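The same site in two structures of sugar-phosphate phosphatase BT4131 from Bacteroides thetaiotaomicron, which probably removes phosphate from sugar phosphates as a magnesium-dependent phosphatase of the haloacid dehalogenase (HAD) superfamily: PDB 1YMQ (chain A, 1.90 Å), residues F7-T12 and I41-P46, and PDB 2RBK (chain B, 1.00 Å), residues F7-T12 and I41-P46. One frame, after least-squares fit of the local backbone (RMSD 0.12 Å); residues are numbered along the deposited sequences.

Structure 1 (1YMQ); sequences FDIDGT and IATGRP. With MG (magnesium ion), chain C; SO4 (sulfate ion), chain D.
Asp10 holds CG beside its backbone N (chi1 -55°), and the extended side chain of Arg45 meets it. In the side-on salt bridge Arg45 NE donates to Asp10 OD2 at 2.9 Å, on its syn lone pair, while NH2 donates to OD1 at a tilt. Arg45 NH1 is taken by Ile49 O. The contact joins the C-terminal ends of the adjacent parallel strands 4-7 and 38-42, where Ala42 N bonds to Phe7 O. Ile9 CG1 packs on Ile41 CG2 at 3.8 Å, and its CD1 lies against Thr43 CB. Magnesium is bound by Asp8 OD1 at 2.2 Å, Asp10 O, sulfate O2, two waters and Asp211. Asp8 OD2 forms a salt bridge with Lys188. Thr12 OG1 donates to Asp8 OD1. Sulfate O1 accepts from Thr43 OG1 at 2.7 Å and from the backbone N of Ile9 and Asp10; Gly44 N donates to sulfate O4. Thr43 OG1 also accepts from Arg45 N, an ST turn. Asp8, Asp10 and Thr12 fit the HAD-type DxDx(T/V) motif, consistent with a phosphatase site.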
loop_
_atom_site.group_PDB
_atom_site.type_symbol
_atom_site.label_atom_id
_atom_site.label_comp_id
_atom_site.label_asym_id
_atom_site.label_seq_id
_atom_site.Cartn_x
_atom_site.Cartn_y
_atom_site.Cartn_z
ATOM N N PHE A 7 -8.582 -2.967 2.816
ATOM C CA PHE A 7 -8.267 -3.463 1.482
ATOM C C PHE A 7 -7.051 -2.829 0.856
ATOM O O PHE A 7 -6.959 -1.605 0.733
ATOM C CB PHE A 7 -9.439 -3.173 0.498
ATOM C CG PHE A 7 -10.716 -3.802 0.878
ATOM C CD1 PHE A 7 -11.672 -3.108 1.605
ATOM C CD2 PHE A 7 -10.999 -5.128 0.464
ATOM C CE1 PHE A 7 -12.914 -3.718 1.939
ATOM C CE2 PHE A 7 -12.209 -5.750 0.773
ATOM C CZ PHE A 7 -13.169 -5.071 1.506
ATOM N N ASP A 8 -6.163 -3.679 0.386
ATOM C CA ASP A 8 -5.033 -3.223 -0.412
ATOM C C ASP A 8 -5.688 -2.832 -1.766
ATOM O O ASP A 8 -6.783 -3.307 -2.105
ATOM C CB ASP A 8 -4.086 -4.401 -0.634
ATOM C CG ASP A 8 -3.090 -4.114 -1.673
ATOM O OD1 ASP A 8 -2.928 -4.986 -2.538
ATOM O OD2 ASP A 8 -2.504 -2.994 -1.615
ATOM N N ILE A 9 -5.034 -1.998 -2.559
ATOM C CA ILE A 9 -5.651 -1.610 -3.836
ATOM C C ILE A 9 -5.267 -2.537 -4.988
ATOM O O ILE A 9 -6.081 -3.346 -5.450
ATOM C CB ILE A 9 -5.237 -0.160 -4.254
ATOM C CG1 ILE A 9 -5.779 0.839 -3.230
ATOM C CG2 ILE A 9 -5.825 0.193 -5.678
ATOM C CD1 ILE A 9 -5.330 2.355 -3.456
ATOM N N ASP A 10 -4.020 -2.430 -5.422
ATOM C CA ASP A 10 -3.538 -3.154 -6.591
ATOM C C ASP A 10 -3.438 -4.666 -6.440
ATOM O O ASP A 10 -2.630 -5.166 -5.692
ATOM C CB ASP A 10 -2.199 -2.554 -7.055
ATOM C CG ASP A 10 -2.309 -1.068 -7.311
ATOM O OD1 ASP A 10 -3.041 -0.672 -8.245
ATOM O OD2 ASP A 10 -1.694 -0.286 -6.556
ATOM N N GLY A 11 -4.263 -5.383 -7.210
ATOM C CA GLY A 11 -4.272 -6.829 -7.107
ATOM C C GLY A 11 -5.298 -7.321 -6.057
ATOM O O GLY A 11 -5.497 -8.514 -5.921
ATOM N N THR A 12 -5.962 -6.405 -5.334
ATOM C CA THR A 12 -6.934 -6.816 -4.315
ATOM C C THR A 12 -8.309 -6.214 -4.661
ATOM O O THR A 12 -9.282 -6.941 -4.818
ATOM C CB THR A 12 -6.412 -6.409 -2.936
ATOM O OG1 THR A 12 -5.184 -7.116 -2.694
ATOM C CG2 THR A 12 -7.437 -6.744 -1.838
ATOM N N ILE A 41 -8.941 1.828 2.977
ATOM C CA ILE A 41 -7.930 1.476 1.967
ATOM C C ILE A 41 -6.593 1.340 2.719
ATOM O O ILE A 41 -6.360 2.091 3.664
ATOM C CB ILE A 41 -7.818 2.642 0.920
ATOM C CG1 ILE A 41 -9.128 2.746 0.104
ATOM C CG2 ILE A 41 -6.561 2.480 0.075
ATOM C CD1 ILE A 41 -9.522 1.486 -0.704
ATOM N N ALA A 42 -5.741 0.373 2.349
ATOM C CA ALA A 42 -4.437 0.182 2.993
ATOM C C ALA A 42 -3.517 -0.127 1.822
ATOM O O ALA A 42 -3.426 -1.258 1.356
ATOM C CB ALA A 42 -4.470 -1.001 4.046
ATOM N N THR A 43 -2.848 0.930 1.363
ATOM C CA THR A 43 -2.010 0.871 0.172
ATOM C C THR A 43 -0.577 1.396 0.356
ATOM O O THR A 43 -0.304 2.180 1.269
ATOM C CB THR A 43 -2.705 1.680 -0.973
ATOM O OG1 THR A 43 -1.953 1.522 -2.196
ATOM C CG2 THR A 43 -2.866 3.169 -0.606
ATOM N N GLY A 44 0.335 0.877 -0.479
ATOM C CA GLY A 44 1.711 1.359 -0.452
ATOM C C GLY A 44 1.730 2.622 -1.285
ATOM O O GLY A 44 2.720 3.371 -1.266
ATOM N N ARG A 45 0.677 2.872 -2.080
ATOM C CA ARG A 45 0.675 4.117 -2.862
ATOM C C ARG A 45 0.518 5.395 -2.023
ATOM O O ARG A 45 -0.210 5.418 -1.033
ATOM C CB ARG A 45 -0.496 4.201 -3.840
ATOM C CG ARG A 45 -0.523 3.175 -4.999
ATOM C CD ARG A 45 -1.736 3.495 -5.894
ATOM N NE ARG A 45 -1.849 2.530 -6.988
ATOM C CZ ARG A 45 -2.000 2.866 -8.270
ATOM N NH1 ARG A 45 -2.049 4.145 -8.632
ATOM N NH2 ARG A 45 -2.116 1.917 -9.198
ATOM N N PRO A 46 1.201 6.482 -2.438
ATOM C CA PRO A 46 1.075 7.773 -1.748
ATOM C C PRO A 46 -0.306 8.268 -2.210
ATOM O O PRO A 46 -0.738 7.973 -3.329
ATOM C CB PRO A 46 2.169 8.643 -2.396
ATOM C CG PRO A 46 3.177 7.669 -2.904
ATOM C CD PRO A 46 2.462 6.372 -3.213
HETATM MG MG MG C . -1.233 -5.219 -3.896
HETATM S S SO4 D . -0.747 -1.571 -3.278
HETATM O O1 SO4 D . -2.121 -1.044 -3.114
HETATM O O2 SO4 D . -0.826 -2.949 -3.915
HETATM O O3 SO4 D . -0.011 -0.620 -4.195
HETATM O O4 SO4 D . 0.045 -1.699 -2.001
HETATM O O HOH W 1 0.226 -6.286 -5.404
HETATM O O HOH W 2 0.266 -5.467 -2.139
#

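Structure 2 (2RBK); sequences FDIDGT and IATGRP. With MG (magnesium ion), chain E; VN4 (oxido(dioxo)vanadium), chain F.
With chi1 at -62°, Asp10 keeps CG beside its backbone N and turns its carboxylate to Arg45, whose side chain is extended. In the side-on salt bridge Arg45 NE donates to Asp10 OD2 at 2.8 Å, on its syn lone pair, while NH2 donates to OD1 at a tilt. Arg45 NH1 is taken by Ile49 O. Ala42 N bonds to Phe7 O. Ile9 CG1 packs on Ile41 CG2 at 3.8 Å, and its CD1 lies against Thr43 CB. Magnesium is bound by Asp8 OD1 at 2.1 Å, Asp10 O, VN4 O2, two waters and Asp211. Thr12 OG1 donates to Asp8 OD1. VN4 O1 accepts from Thr43 OG1 at 2.8 Å and from the backbone N of Ile9 and Asp10; Gly44 N donates to VN4 O3. Thr43 OG1 also accepts from Arg45 N, an ST turn. The vanadium is bound by Asp8 OD2 at 2.0 Å and, on the opposite side, by water 5 at 2.1 Å. This is consistent with a mimic of the trigonal-bipyramidal intermediate of phosphoryl transfer.

What differs
The bound group differs. Structure 1 has a sulfate, probably from the crystallisation liquor, and structure 2 has oxido(dioxo)vanadium at the same place. In structure 2 Asp8(B) OD1 binds magnesium and Asp8(B) OD2 binds the vanadium at 2.0 Å. Water 5 stands where the sulfate O3 lies in structure 1 and binds the vanadium at 2.1 Å. The same donors face the group in each structure: Thr43(A) OG1 and the backbone N of Ile9(A), Asp10(A) and Gly44(A), and their counterparts in chain B. The CA atoms coincide within the error. The side chains of Asp8(A), Ile9(A), Asp10(A), Thr12(A), Ile41(A), Thr43(A) and Arg45(A) and their counterparts in chain B keep their place. Magnesium is bound in both, with an O2 of either group in its shell and two waters at matching places. Both structures have the salt bridge, Asp10(A) with Arg45(A) and Asp10(B) with Arg45(B). Both also have the bond from Arg45(A) N to Thr43(A) OG1 and from Arg45(B) N to Thr43(B) OG1.

Structure 2 (2RBK)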
loop_
_atom_site.group_PDB
_atom_site.type_symbol
_atom_site.label_atom_id
_atom_site.label_comp_id
_atom_site.label_asym_id
_atom_site.label_seq_id
_atom_site.Cartn_x
_atom_site.Cartn_y
_atom_site.Cartn_z
ATOM N N PHE B 7 -8.565 -2.888 2.829
ATOM C CA PHE B 7 -8.316 -3.382 1.469
ATOM C C PHE B 7 -7.035 -2.786 0.895
ATOM O O PHE B 7 -6.925 -1.572 0.725
ATOM C CB PHE B 7 -9.434 -2.998 0.538
ATOM C CG PHE B 7 -10.754 -3.634 0.851
ATOM C CD1 PHE B 7 -11.720 -2.981 1.575
ATOM C CD2 PHE B 7 -11.034 -4.941 0.425
ATOM C CE1 PHE B 7 -12.942 -3.572 1.853
ATOM C CE2 PHE B 7 -12.249 -5.524 0.723
ATOM C CZ PHE B 7 -13.209 -4.846 1.430
ATOM N N ASP B 8 -6.104 -3.674 0.500
ATOM C CA ASP B 8 -5.099 -3.274 -0.466
ATOM C C ASP B 8 -5.774 -2.854 -1.760
ATOM O O ASP B 8 -6.889 -3.262 -2.060
ATOM C CB ASP B 8 -4.179 -4.460 -0.710
ATOM C CG ASP B 8 -3.129 -4.239 -1.729
ATOM O OD1 ASP B 8 -2.999 -5.094 -2.638
ATOM O OD2 ASP B 8 -2.406 -3.208 -1.634
ATOM N N ILE B 9 -5.075 -2.018 -2.549
ATOM C CA ILE B 9 -5.641 -1.603 -3.832
ATOM C C ILE B 9 -5.148 -2.566 -4.940
ATOM O O ILE B 9 -5.957 -3.314 -5.515
ATOM C CB ILE B 9 -5.295 -0.156 -4.235
ATOM C CG1 ILE B 9 -5.775 0.837 -3.192
ATOM C CG2 ILE B 9 -5.846 0.125 -5.603
ATOM C CD1 ILE B 9 -5.261 2.255 -3.457
ATOM N N ASP B 10 -3.884 -2.512 -5.276
ATOM C CA ASP B 10 -3.417 -3.168 -6.513
ATOM C C ASP B 10 -3.391 -4.685 -6.358
ATOM O O ASP B 10 -2.735 -5.236 -5.494
ATOM C CB ASP B 10 -2.065 -2.616 -6.874
ATOM C CG ASP B 10 -2.141 -1.141 -7.141
ATOM O OD1 ASP B 10 -2.749 -0.779 -8.168
ATOM O OD2 ASP B 10 -1.661 -0.349 -6.289
ATOM N N GLY B 11 -4.133 -5.389 -7.188
ATOM C CA GLY B 11 -4.288 -6.820 -7.152
ATOM C C GLY B 11 -5.315 -7.295 -6.158
ATOM O O GLY B 11 -5.513 -8.511 -6.032
ATOM N N THR B 12 -5.989 -6.386 -5.464
ATOM C CA THR B 12 -6.962 -6.738 -4.410
ATOM C C THR B 12 -8.309 -6.091 -4.726
ATOM O O THR B 12 -9.310 -6.812 -4.887
ATOM C CB THR B 12 -6.379 -6.330 -3.044
ATOM O OG1 THR B 12 -5.184 -7.070 -2.813
ATOM C CG2 THR B 12 -7.408 -6.647 -1.928
ATOM N N ILE B 41 -8.921 1.852 2.958
ATOM C CA ILE B 41 -7.855 1.544 2.012
ATOM C C ILE B 41 -6.561 1.366 2.744
ATOM O O ILE B 41 -6.293 2.135 3.682
ATOM C CB ILE B 41 -7.771 2.682 0.974
ATOM C CG1 ILE B 41 -9.087 2.793 0.181
ATOM C CG2 ILE B 41 -6.560 2.542 0.066
ATOM C CD1 ILE B 41 -9.451 1.548 -0.579
ATOM N N ALA B 42 -5.760 0.367 2.374
ATOM C CA ALA B 42 -4.450 0.133 2.990
ATOM C C ALA B 42 -3.501 -0.157 1.846
ATOM O O ALA B 42 -3.428 -1.289 1.358
ATOM C CB ALA B 42 -4.506 -0.955 4.029
ATOM N N THR B 43 -2.724 0.874 1.434
ATOM C CA THR B 43 -1.930 0.819 0.221
ATOM C C THR B 43 -0.522 1.333 0.443
ATOM O O THR B 43 -0.250 2.196 1.264
ATOM C CB THR B 43 -2.661 1.596 -0.898
ATOM O OG1 THR B 43 -1.948 1.508 -2.129
ATOM C CG2 THR B 43 -2.800 3.082 -0.577
ATOM N N GLY B 44 0.404 0.796 -0.390
ATOM C CA GLY B 44 1.691 1.360 -0.570
ATOM C C GLY B 44 1.692 2.634 -1.355
ATOM O O GLY B 44 2.639 3.440 -1.328
ATOM N N ARG B 45 0.653 2.909 -2.153
ATOM C CA ARG B 45 0.624 4.135 -2.907
ATOM C C ARG B 45 0.501 5.336 -1.991
ATOM O O ARG B 45 -0.269 5.311 -1.025
ATOM C CB ARG B 45 -0.574 4.156 -3.851
ATOM C CG ARG B 45 -0.575 3.194 -4.977
ATOM C CD ARG B 45 -1.794 3.310 -5.863
ATOM N NE ARG B 45 -1.766 2.363 -6.978
ATOM C CZ ARG B 45 -1.818 2.683 -8.264
ATOM N NH1 ARG B 45 -1.891 3.951 -8.683
ATOM N NH2 ARG B 45 -1.790 1.681 -9.134
ATOM N N PRO B 46 1.195 6.440 -2.304
ATOM C CA PRO B 46 0.833 7.741 -1.743
ATOM C C PRO B 46 -0.480 8.230 -2.328
ATOM O O PRO B 46 -0.813 7.904 -3.481
ATOM C CB PRO B 46 1.978 8.651 -2.096
ATOM C CG PRO B 46 2.587 8.007 -3.263
ATOM C CD PRO B 46 2.379 6.529 -3.195
HETATM MG MG MG E . -1.409 -5.449 -3.893
HETATM V V VN4 F . -1.193 -2.088 -2.801
HETATM O O1 VN4 F . -2.419 -1.013 -3.135
HETATM O O2 VN4 F . -0.890 -3.461 -3.859
HETATM O O3 VN4 F . 0.296 -1.690 -1.801
HETATM O O HOH W 3 -0.169 -5.783 -2.239
HETATM O O HOH W 4 -0.016 -6.059 -5.315
HETATM O O HOH W 5 -0.168 -0.717 -4.059
#